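Local coordinates for putative exported protein (Bacteroides fragilis, PDB 4RAA), which is of unknown function, an apparently exported six-bladed beta-propeller of the YWTD superfamily and possibly a lipoprotein, at residues 10-14 with 286-290; 109-113 with 123-127. One frame throughout, in Å; residues are numbered along the deposited sequence.

Contact 1: 10-14 with 286-290; sequences IISFK and DRTYN
Thr-288 is the centre of this contact: its hydroxyl and its methyl reach different parts of strand 10-13. Its OG1 donates a hydrogen bond to Ser-12 O (2.8 Å), arriving in the carbonyl plane at a C=O...OG1 angle of 151°. With OG1 set between the backbone N and the carbonyl carbon (chi1 59°), CG2 is turned toward the apolar side, where it meets Ile-11 CG2 at 3.6 Å. The same methyl lies off-centre over the Phe-13 ring, a CH-pi contact with CG2 4.2 Å from the centroid. Thr-288 CB adds a close approach to Phe-13 CD1 (3.7 Å). The packed part is thus one small branched side chain fitted against Ile-11 and Phe-13, both buried. Toward the solvent the contact thins out: Ser-12 and Lys-14 are exposed, and the Lys-14 chain leads away from strand 287-290. What Lys-14 offers is its carbonyl, whose O lies against CB of the buried Asn-290. The amide of Asn-290 is held from outside, ND2 by Glu-15 O and OD1 by the Tyr-270 hydroxyl. The two strands are not sheet partners: their axes come no closer than 6.9 Å and run at 36° to each other, so side chains fill the gap between two sheets. Strand 10-13 pairs in parallel with strand 213-222, where Phe-13 stacks on Phe-222, while strand 287-292 is the edge of the antiparallel sheet 254-292, and Tyr-281 of its neighbouring strand 275-282 touches both Ile-11 and Thr-288.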
loop_
_atom_site.group_PDB
_atom_site.type_symbol
_atom_site.label_atom_id
_atom_site.label_comp_id
_atom_site.label_asym_id
_atom_site.label_seq_id
_atom_site.Cartn_x
_atom_site.Cartn_y
_atom_site.Cartn_z
ATOM N N ILE A 10 -3.876 -40.238 -12.732
ATOM C CA ILE A 10 -5.322 -40.045 -12.729
ATOM C C ILE A 10 -5.973 -40.464 -11.409
ATOM O O ILE A 10 -5.436 -41.308 -10.694
ATOM C CB ILE A 10 -5.974 -40.817 -13.936
ATOM C CG1 ILE A 10 -7.352 -40.246 -14.340
ATOM C CG2 ILE A 10 -6.061 -42.334 -13.693
ATOM C CD1 ILE A 10 -7.314 -38.869 -14.985
ATOM N N ILE A 11 -7.102 -39.822 -11.094
ATOM C CA ILE A 11 -7.968 -40.173 -9.967
ATOM C C ILE A 11 -9.330 -40.383 -10.633
ATOM O O ILE A 11 -10.049 -39.420 -10.893
ATOM C CB ILE A 11 -7.984 -39.077 -8.884
ATOM C CG1 ILE A 11 -6.592 -38.964 -8.255
ATOM C CG2 ILE A 11 -9.025 -39.385 -7.799
ATOM C CD1 ILE A 11 -6.440 -37.855 -7.235
ATOM N N SER A 12 -9.649 -41.640 -10.936
ATOM C CA SER A 12 -10.882 -42.000 -11.634
ATOM C C SER A 12 -11.997 -42.189 -10.643
ATOM O O SER A 12 -11.840 -42.958 -9.708
ATOM C CB SER A 12 -10.703 -43.304 -12.416
ATOM O OG SER A 12 -9.634 -43.197 -13.336
ATOM N N PHE A 13 -13.112 -41.491 -10.860
ATOM C CA PHE A 13 -14.312 -41.607 -10.041
ATOM C C PHE A 13 -15.391 -42.337 -10.843
ATOM O O PHE A 13 -15.769 -41.878 -11.915
ATOM C CB PHE A 13 -14.833 -40.228 -9.655
ATOM C CG PHE A 13 -13.943 -39.487 -8.712
ATOM C CD1 PHE A 13 -13.940 -39.801 -7.357
ATOM C CD2 PHE A 13 -13.117 -38.466 -9.160
ATOM C CE1 PHE A 13 -13.116 -39.125 -6.465
ATOM C CE2 PHE A 13 -12.300 -37.780 -8.270
ATOM C CZ PHE A 13 -12.297 -38.111 -6.922
ATOM N N LYS A 14 -15.879 -43.466 -10.335
ATOM C CA LYS A 14 -16.963 -44.212 -10.995
ATOM C C LYS A 14 -18.241 -43.543 -10.483
ATOM O O LYS A 14 -18.199 -42.892 -9.436
ATOM C CB LYS A 14 -16.881 -45.717 -10.696
ATOM C CG LYS A 14 -15.482 -46.287 -10.934
ATOM C CD LYS A 14 -15.404 -47.807 -10.975
ATOM C CE LYS A 14 -15.501 -48.381 -12.387
ATOM N NZ LYS A 14 -16.782 -48.076 -13.075
ATOM N N ASP A 286 -5.392 -45.482 -2.088
ATOM C CA ASP A 286 -5.547 -45.133 -3.521
ATOM C C ASP A 286 -6.942 -45.575 -4.027
ATOM O O ASP A 286 -7.074 -46.178 -5.096
ATOM C CB ASP A 286 -4.390 -45.694 -4.383
ATOM C CG ASP A 286 -4.442 -45.236 -5.837
ATOM O OD1 ASP A 286 -4.759 -44.066 -6.106
ATOM O OD2 ASP A 286 -4.171 -46.064 -6.724
ATOM N N ARG A 287 -7.980 -45.256 -3.258
ATOM C CA ARG A 287 -9.350 -45.641 -3.607
ATOM C C ARG A 287 -10.308 -44.466 -3.636
ATOM O O ARG A 287 -10.250 -43.614 -2.755
ATOM C CB ARG A 287 -9.847 -46.703 -2.634
ATOM C CG ARG A 287 -9.180 -48.064 -2.862
ATOM C CD ARG A 287 -9.877 -49.218 -2.149
ATOM N NE ARG A 287 -11.333 -49.225 -2.370
ATOM C CZ ARG A 287 -12.170 -50.196 -2.001
ATOM N NH1 ARG A 287 -11.733 -51.338 -1.460
ATOM N NH2 ARG A 287 -13.468 -50.044 -2.233
ATOM N N THR A 288 -11.180 -44.437 -4.654
ATOM C CA THR A 288 -12.206 -43.396 -4.811
ATOM C C THR A 288 -13.594 -43.912 -4.452
ATOM O O THR A 288 -13.856 -45.094 -4.592
ATOM C CB THR A 288 -12.283 -42.861 -6.248
ATOM O OG1 THR A 288 -12.582 -43.940 -7.141
ATOM C CG2 THR A 288 -10.970 -42.171 -6.636
ATOM N N TYR A 289 -14.451 -43.004 -3.984
ATOM C CA TYR A 289 -15.843 -43.293 -3.614
ATOM C C TYR A 289 -16.674 -42.079 -4.008
ATOM O O TYR A 289 -16.384 -40.984 -3.541
ATOM C CB TYR A 289 -15.995 -43.524 -2.105
ATOM C CG TYR A 289 -15.093 -44.577 -1.513
ATOM C CD1 TYR A 289 -13.807 -44.246 -1.068
ATOM C CD2 TYR A 289 -15.523 -45.902 -1.368
ATOM C CE1 TYR A 289 -12.971 -45.207 -0.509
ATOM C CE2 TYR A 289 -14.688 -46.879 -0.817
ATOM C CZ TYR A 289 -13.412 -46.527 -0.384
ATOM O OH TYR A 289 -12.572 -47.480 0.154
ATOM N N ASN A 290 -17.700 -42.274 -4.842
ATOM C CA ASN A 290 -18.543 -41.185 -5.341
ATOM C C ASN A 290 -19.979 -41.325 -4.855
ATOM O O ASN A 290 -20.548 -42.407 -4.930
ATOM C CB ASN A 290 -18.520 -41.190 -6.866
ATOM C CG ASN A 290 -19.056 -39.905 -7.465
ATOM O OD1 ASN A 290 -18.511 -38.832 -7.234
ATOM N ND2 ASN A 290 -20.103 -40.010 -8.258
#

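Contact 2: 109-113 with 123-127. With PO4 (phosphate ion), chain B.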
loop_
_atom_site.group_PDB
_atom_site.type_symbol
_atom_site.label_atom_id
_atom_site.label_comp_id
_atom_site.label_asym_id
_atom_site.label_seq_id
_atom_site.Cartn_x
_atom_site.Cartn_y
_atom_site.Cartn_z
ATOM N N ASP A 109 -11.929 -2.397 -3.705
ATOM C CA ASP A 109 -10.642 -2.588 -4.409
ATOM C C ASP A 109 -9.425 -2.317 -3.536
ATOM O O ASP A 109 -8.534 -1.543 -3.901
ATOM C CB ASP A 109 -10.609 -1.763 -5.710
ATOM C CG ASP A 109 -11.549 -2.310 -6.760
ATOM O OD1 ASP A 109 -11.247 -3.409 -7.287
ATOM O OD2 ASP A 109 -12.562 -1.636 -7.068
ATOM N N LYS A 110 -9.427 -2.955 -2.363
ATOM C CA LYS A 110 -8.329 -2.837 -1.402
ATOM C C LYS A 110 -8.045 -4.121 -0.616
ATOM O O LYS A 110 -8.866 -5.032 -0.565
ATOM C CB LYS A 110 -8.571 -1.661 -0.450
ATOM C CG LYS A 110 -9.902 -1.683 0.287
ATOM C CD LYS A 110 -9.899 -0.658 1.417
ATOM C CE LYS A 110 -11.228 -0.634 2.161
ATOM N NZ LYS A 110 -11.224 0.219 3.386
ATOM N N VAL A 111 -6.852 -4.153 -0.035
ATOM C CA VAL A 111 -6.340 -5.236 0.796
ATOM C C VAL A 111 -6.170 -4.619 2.174
ATOM O O VAL A 111 -5.533 -3.572 2.284
ATOM C CB VAL A 111 -4.933 -5.696 0.323
ATOM C CG1 VAL A 111 -4.455 -6.901 1.124
ATOM C CG2 VAL A 111 -4.948 -6.040 -1.157
ATOM N N LEU A 112 -6.701 -5.254 3.215
ATOM C CA LEU A 112 -6.570 -4.732 4.588
ATOM C C LEU A 112 -5.726 -5.695 5.403
ATOM O O LEU A 112 -6.010 -6.898 5.421
ATOM C CB LEU A 112 -7.930 -4.501 5.244
ATOM C CG LEU A 112 -8.866 -3.598 4.419
ATOM C CD1 LEU A 112 -9.815 -4.422 3.548
ATOM C CD2 LEU A 112 -9.672 -2.675 5.314
ATOM N N TYR A 113 -4.690 -5.154 6.055
ATOM C CA TYR A 113 -3.755 -5.912 6.874
ATOM C C TYR A 113 -4.071 -5.667 8.345
ATOM O O TYR A 113 -4.139 -4.525 8.782
ATOM C CB TYR A 113 -2.306 -5.506 6.564
ATOM C CG TYR A 113 -1.896 -5.825 5.140
ATOM C CD1 TYR A 113 -2.298 -5.010 4.070
ATOM C CD2 TYR A 113 -1.117 -6.952 4.853
ATOM C CE1 TYR A 113 -1.931 -5.316 2.760
ATOM C CE2 TYR A 113 -0.749 -7.273 3.549
ATOM C CZ TYR A 113 -1.156 -6.455 2.504
ATOM O OH TYR A 113 -0.802 -6.754 1.214
ATOM N N TYR A 123 -2.522 -1.591 8.343
ATOM C CA TYR A 123 -2.553 -0.698 7.165
ATOM C C TYR A 123 -3.356 -1.283 6.018
ATOM O O TYR A 123 -3.658 -2.474 6.036
ATOM C CB TYR A 123 -1.137 -0.405 6.652
ATOM C CG TYR A 123 -0.384 -1.599 6.084
ATOM C CD1 TYR A 123 0.243 -2.525 6.923
ATOM C CD2 TYR A 123 -0.273 -1.784 4.697
ATOM C CE1 TYR A 123 0.948 -3.608 6.403
ATOM C CE2 TYR A 123 0.427 -2.859 4.162
ATOM C CZ TYR A 123 1.039 -3.768 5.010
ATOM O OH TYR A 123 1.729 -4.827 4.457
ATOM N N GLU A 124 -3.693 -0.449 5.031
ATOM C CA GLU A 124 -4.444 -0.899 3.842
ATOM C C GLU A 124 -3.810 -0.384 2.562
ATOM O O GLU A 124 -3.315 0.742 2.520
ATOM C CB GLU A 124 -5.933 -0.493 3.896
ATOM C CG GLU A 124 -6.229 1.012 3.843
ATOM C CD GLU A 124 -7.710 1.368 3.934
ATOM O OE1 GLU A 124 -8.571 0.477 4.094
ATOM O OE2 GLU A 124 -8.019 2.575 3.858
ATOM N N ARG A 125 -3.861 -1.218 1.525
ATOM C CA ARG A 125 -3.341 -0.901 0.191
ATOM C C ARG A 125 -4.400 -1.213 -0.847
ATOM O O ARG A 125 -5.333 -1.957 -0.563
ATOM C CB ARG A 125 -2.133 -1.765 -0.122
ATOM C CG ARG A 125 -0.976 -1.596 0.825
ATOM C CD ARG A 125 0.182 -2.475 0.375
ATOM N NE ARG A 125 0.659 -2.125 -0.962
ATOM C CZ ARG A 125 1.441 -2.876 -1.729
ATOM N NH1 ARG A 125 1.868 -4.076 -1.329
ATOM N NH2 ARG A 125 1.786 -2.433 -2.937
ATOM N N ARG A 126 -4.231 -0.681 -2.054
ATOM C CA ARG A 126 -5.159 -0.969 -3.148
ATOM C C ARG A 126 -4.765 -2.268 -3.817
ATOM O O ARG A 126 -3.575 -2.603 -3.884
ATOM C CB ARG A 126 -5.160 0.131 -4.199
ATOM C CG ARG A 126 -5.673 1.443 -3.671
ATOM C CD ARG A 126 -5.563 2.532 -4.710
ATOM N NE ARG A 126 -4.184 2.800 -5.115
ATOM C CZ ARG A 126 -3.821 3.719 -6.010
ATOM N NH1 ARG A 126 -4.729 4.495 -6.612
ATOM N NH2 ARG A 126 -2.524 3.872 -6.303
ATOM N N LEU A 127 -5.773 -2.988 -4.316
ATOM C CA LEU A 127 -5.547 -4.200 -5.074
ATOM C C LEU A 127 -4.809 -3.776 -6.322
ATOM O O LEU A 127 -5.164 -2.760 -6.914
ATOM C CB LEU A 127 -6.846 -4.866 -5.524
ATOM C CG LEU A 127 -7.822 -5.490 -4.531
ATOM C CD1 LEU A 127 -9.035 -5.974 -5.310
ATOM C CD2 LEU A 127 -7.205 -6.636 -3.733
HETATM P P PO4 B . -0.539 0.466 -3.629
HETATM O O1 PO4 B . -1.558 -0.449 -4.269
HETATM O O2 PO4 B . -0.657 1.864 -4.205
HETATM O O3 PO4 B . -0.761 0.536 -2.137
HETATM O O4 PO4 B . 0.832 -0.112 -3.887
#
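Glu-124 OE1 takes a salt bridge from Lys-110 NZ at 2.8 Å, the ammonium arriving on the syn side and 21° out of the carboxylate plane. The lysine chain is extended beyond CG and crosses the glutamate obliquely; its NZ also donates to Glu-85 O, while Gly-84 N adds a weak bond to OE1. Leu-112 lies alongside Glu-124 on the same face of the sheet, its CD2 3.6 Å from OE1. On the other face, with Val-111 and Arg-125, the Tyr-113 and Tyr-123 rings form an offset stack, planes only 6° apart and centroids 4.3 Å apart, with Tyr-123 OH over the centre of the Tyr-113 ring. Strands 110-115 and 121-126 form a beta hairpin at the end of the sheet, consistent with the outer two strands of a propeller blade; Val-111 with Arg-125 and Tyr-113 with Tyr-123 are the hydrogen-bonded pairs, and Val-111 N to Arg-125 O (2.7 Å) is nearly straight. Asp-109 and Lys-110 face Asp-105 in a G1 beta bulge. Leu-127 CD2 packs crosswise on Val-111 CG2 at 3.5 Å, with Trp-144 touching both residues. Arg-125 bends at chi3 (61°), bringing its guanidinium edge to a phosphate ion, probably from the crystallisation liquor: NH2 donates to O4 at 2.7 Å and NE to O3 at 3.2 Å. Arg-125 NE and the backbone N of Arg-126, both of the second subunit, also bond to this phosphate, and Tyr-123 stacks on Tyr-123 of that subunit.

How the contacts relate
The two contacts sit on opposite sides of the chain's centre, their own centres 41 Å apart and their nearest atoms about 31 Å apart, without touching. Along the chain, contact 2 is nested inside the long loop closed by contact 1. They differ in kind and in sheet: 109-113 with 123-127 is local pairing at the end of one mixed sheet, whereas 10-14 with 286-290 brings the N-terminal strand, parallel partner of 213-222, against a strand of a separate antiparallel sheet. Contact 1 therefore packs two sheets that are neighbours around the ring, while contact 2 is the edge hairpin of its sheet, probably the outer part of one blade, and meets the second subunit.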